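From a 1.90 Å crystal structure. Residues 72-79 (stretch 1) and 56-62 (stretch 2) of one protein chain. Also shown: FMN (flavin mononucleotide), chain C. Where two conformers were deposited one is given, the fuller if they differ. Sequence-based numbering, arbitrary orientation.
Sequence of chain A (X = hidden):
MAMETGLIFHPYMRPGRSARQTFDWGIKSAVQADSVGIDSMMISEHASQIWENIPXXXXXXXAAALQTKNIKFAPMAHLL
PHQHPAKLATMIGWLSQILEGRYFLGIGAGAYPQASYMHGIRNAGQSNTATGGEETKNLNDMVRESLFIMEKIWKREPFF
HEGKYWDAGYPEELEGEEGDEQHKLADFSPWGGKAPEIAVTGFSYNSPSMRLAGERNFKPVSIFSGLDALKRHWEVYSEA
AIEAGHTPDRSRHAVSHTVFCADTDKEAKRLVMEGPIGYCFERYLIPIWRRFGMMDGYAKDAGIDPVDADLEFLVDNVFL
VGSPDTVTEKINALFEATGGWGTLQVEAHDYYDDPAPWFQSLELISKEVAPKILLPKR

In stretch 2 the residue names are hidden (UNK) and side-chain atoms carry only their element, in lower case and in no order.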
# COMPACT_ATOMS: atom_id res chain seq x y z
N LYS A 72 -8.81 13.11 -8.19
CA LYS A 72 -7.38 12.94 -8.02
C LYS A 72 -7.07 12.62 -6.55
O LYS A 72 -7.71 13.17 -5.65
CB LYS A 72 -6.64 14.21 -8.42
CG LYS A 72 -6.90 14.69 -9.85
CD LYS A 72 -6.06 15.93 -10.11
CE LYS A 72 -6.55 16.72 -11.30
NZ LYS A 72 -5.61 17.85 -11.50
N PHE A 73 -6.08 11.77 -6.31
CA PHE A 73 -5.71 11.40 -4.93
C PHE A 73 -4.33 11.91 -4.54
O PHE A 73 -3.46 12.00 -5.39
CB PHE A 73 -5.71 9.88 -4.77
CG PHE A 73 -7.05 9.25 -4.94
CD1 PHE A 73 -7.93 9.16 -3.87
CD2 PHE A 73 -7.42 8.71 -6.16
CE1 PHE A 73 -9.17 8.56 -4.02
CE2 PHE A 73 -8.67 8.09 -6.32
CZ PHE A 73 -9.55 8.03 -5.25
N ALA A 74 -4.14 12.22 -3.26
CA ALA A 74 -2.82 12.54 -2.75
C ALA A 74 -2.66 12.06 -1.33
O ALA A 74 -3.51 12.35 -0.48
CB ALA A 74 -2.56 14.06 -2.80
N PRO A 75 -1.54 11.36 -1.05
CA PRO A 75 -1.17 11.25 0.35
C PRO A 75 -0.80 12.64 0.85
O PRO A 75 -0.09 13.40 0.15
CB PRO A 75 0.07 10.31 0.32
CG PRO A 75 0.64 10.51 -1.04
CD PRO A 75 -0.53 10.78 -1.96
N MET A 76 -1.28 12.99 2.04
CA MET A 76 -1.06 14.32 2.59
C MET A 76 -0.77 14.26 4.09
O MET A 76 -1.65 14.55 4.93
CB MET A 76 -2.27 15.22 2.30
CG MET A 76 -2.05 16.71 2.61
SD MET A 76 -0.69 17.39 1.63
CE MET A 76 -1.37 17.19 -0.03
N ALA A 77 0.46 13.89 4.46
CA ALA A 77 1.60 13.67 3.55
C ALA A 77 2.30 12.34 3.83
O ALA A 77 2.28 11.85 4.97
CB ALA A 77 2.61 14.80 3.77
N HIS A 78 2.96 11.78 2.83
CA HIS A 78 3.95 10.74 3.15
C HIS A 78 5.06 11.34 4.00
O HIS A 78 5.60 12.40 3.67
CB HIS A 78 4.55 10.13 1.88
CG HIS A 78 3.68 9.14 1.19
ND1 HIS A 78 3.01 8.13 1.87
CD2 HIS A 78 3.41 8.94 -0.12
CE1 HIS A 78 2.35 7.38 1.00
NE2 HIS A 78 2.56 7.87 -0.22
N LEU A 79 5.38 10.69 5.10
CA LEU A 79 6.41 11.17 6.00
C LEU A 79 7.75 10.55 5.55
O LEU A 79 8.07 9.41 5.86
CB LEU A 79 6.08 10.85 7.46
CG LEU A 79 4.70 11.40 7.88
CD1 LEU A 79 4.41 11.13 9.34
CD2 LEU A 79 4.62 12.91 7.60
N UNK A 56 -1.12 4.16 6.38
CA UNK A 56 -0.73 3.91 4.99
C UNK A 56 -1.80 4.43 4.01
O UNK A 56 -2.59 3.65 3.49
o UNK A 56 0.69 1.44 6.61
c UNK A 56 0.75 1.87 5.44
n UNK A 56 1.88 1.85 4.72
c UNK A 56 -0.49 2.40 4.75
N UNK A 57 -1.83 5.75 3.75
CA UNK A 57 -2.85 6.32 2.87
C UNK A 57 -2.84 5.70 1.48
O UNK A 57 -3.89 5.65 0.84
c UNK A 57 -0.97 6.80 4.34
c UNK A 57 -2.47 7.82 2.81
c UNK A 57 -1.03 7.89 3.30
N UNK A 58 -1.68 5.20 1.02
CA UNK A 58 -1.59 4.61 -0.32
C UNK A 58 -2.48 3.35 -0.47
O UNK A 58 -2.93 3.03 -1.60
c UNK A 58 1.06 3.44 1.42
o UNK A 58 0.83 4.54 1.99
c UNK A 58 -0.11 4.33 -0.70
o UNK A 58 1.78 2.57 1.97
c UNK A 58 0.53 3.14 0.03
N UNK A 59 -2.72 2.62 0.63
CA UNK A 59 -3.61 1.45 0.57
C UNK A 59 -5.05 1.85 0.22
O UNK A 59 -5.71 1.18 -0.60
c UNK A 59 -1.55 -0.68 1.26
c UNK A 59 -2.31 -0.02 2.37
c UNK A 59 -2.58 -1.04 3.47
c UNK A 59 -3.60 0.64 1.88
N UNK A 60 -5.50 2.93 0.82
CA UNK A 60 -6.85 3.42 0.58
C UNK A 60 -6.96 3.99 -0.84
O UNK A 60 -7.93 3.73 -1.55
c UNK A 60 -8.75 6.14 2.61
c UNK A 60 -9.70 4.19 1.31
c UNK A 60 -8.55 5.19 1.45
c UNK A 60 -7.21 4.47 1.62
N UNK A 61 -5.93 4.74 -1.25
CA UNK A 61 -5.89 5.28 -2.62
C UNK A 61 -5.96 4.15 -3.64
O UNK A 61 -6.76 4.19 -4.59
c UNK A 61 -4.62 6.13 -2.86
c UNK A 61 -4.50 6.47 -4.34
c UNK A 61 -3.32 8.21 -1.97
c UNK A 61 -4.62 7.39 -1.99
N UNK A 62 -5.13 3.13 -3.45
CA UNK A 62 -5.14 1.96 -4.33
C UNK A 62 -6.49 1.24 -4.36
O UNK A 62 -6.97 0.81 -5.43
c UNK A 62 -4.02 0.99 -3.94
N1 FMN C . 0.35 17.99 8.06
C2 FMN C . 0.15 17.26 6.92
O2 FMN C . 1.13 16.90 6.24
N3 FMN C . -1.08 16.92 6.49
C4 FMN C . -2.19 17.27 7.15
O4 FMN C . -3.31 16.92 6.71
C4A FMN C . -2.06 18.06 8.41
N5 FMN C . -3.14 18.44 9.14
C5A FMN C . -3.00 19.16 10.28
C6 FMN C . -4.13 19.54 11.00
C7 FMN C . -4.01 20.28 12.18
C7M FMN C . -5.25 20.69 12.95
C8 FMN C . -2.65 20.67 12.66
C8M FMN C . -2.46 21.46 13.92
C9 FMN C . -1.52 20.29 11.94
C9A FMN C . -1.64 19.55 10.77
N10 FMN C . -0.49 19.16 10.03
C10 FMN C . -0.68 18.41 8.84
C1' FMN C . 0.86 19.52 10.50
C2' FMN C . 1.39 20.78 9.82
O2' FMN C . 1.17 20.65 8.42
C3' FMN C . 2.88 20.96 10.10
O3' FMN C . 3.02 21.81 11.25
C4' FMN C . 3.59 21.55 8.88
O4' FMN C . 3.84 20.53 7.91
C5' FMN C . 4.89 22.26 9.22
O5' FMN C . 4.55 23.64 9.35
P FMN C . 5.62 24.83 9.38
O1P FMN C . 6.72 24.48 8.43
O2P FMN C . 4.76 25.96 8.92
O3P FMN C . 6.03 24.88 10.83

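Position 56 carries four side-chain atoms: two carbons, the second of which holds one oxygen and one nitrogen. It points away from the strand and touches nothing there. A short chain ending in planar C, O and N is a carboxamide, so this is Asn56. Its backbone O accepts a hydrogen bond from the backbone N of position 59 (3.0 Å), which ties the residue to the first turn of the helix.

Position 57 has three carbons that close a ring onto its own backbone nitrogen, and one ring carbon packs on Pro75 CB and near His78 CE1. The closure alone makes it proline. Pro57 points toward stretch 1, and its CG lies 4.0 Å from CB of Pro75 and 4.1 Å from CE1 of His78. The ring lacks a backbone N-H to donate, a small cost near the start of a helix, and it offers a compact apolar surface to both neighbors.

At position 58 there are three carbons in a row, the third bearing two oxygens, one of which comes up to His78 CE1. A carboxylate on a two-methylene arm is Glu58. CA-to-CB runs sideways, but the end of the chain comes nearer, and OE1 reaches 3.4 Å from CE1 of His78, at the edge of the imidazole and near its plane. This is a close polar approach to a ring carbon, with no hydrogen bond across the stretches. The other oxygen is held locally, since Asn56 ND2 donates to Glu58 OE2 at 2.8 Å and 170°, nearly straight. The buried carboxylate thus has a partner from its own stretch.

Position 59 shows four carbons forked at the second, the pattern of leucine. Leu59 is out of reach of stretch 1.

Four carbons with the same fork recur at position 60, so this too is leucine. The CA-to-CB bond of Leu60 points sideways; the residue is buried but makes no contact here.

Position 61 also has four carbons, but the fork is at the first and one arm is two carbons long. The one-carbon arm lies against Phe73 CB and the end of the longer arm against Pro75. This is isoleucine. Ile61 is m at chi1 and t at chi2. Its CG2 sits 3.6 Å from CB of Phe73, while CD1 lies 3.7 Å from the backbone N of Pro75 and 3.8 Å from its CD. Ile61 CD1 also lies 4.0 Å from Ala74 C, so this one side chain touches three consecutive strand residues, and no other helix residue is covered so extensively.

Position 62 has a single side-chain carbon, directed away from the strand: Ala62. Its backbone N donates to Glu58 O at 2.9 Å, continuing the helix.

The contact is small, burying 293 Å², and packs a helix against a nearly antiparallel strand, their axes at 166°. No hydrogen bond crosses. Pro57 and Ile61, about one helical turn apart, meet Pro75 and Phe73, which alternate along the strand, while Ala74 between them points away. The rule is periodicity matched to periodicity. Just beyond Pro75, Met76 O accepts a hydrogen bond from FMN N3 at 2.9 Å, so the packed strand leads directly into the flavin site.

Stretch 2, residues 56-62: NPELLIA
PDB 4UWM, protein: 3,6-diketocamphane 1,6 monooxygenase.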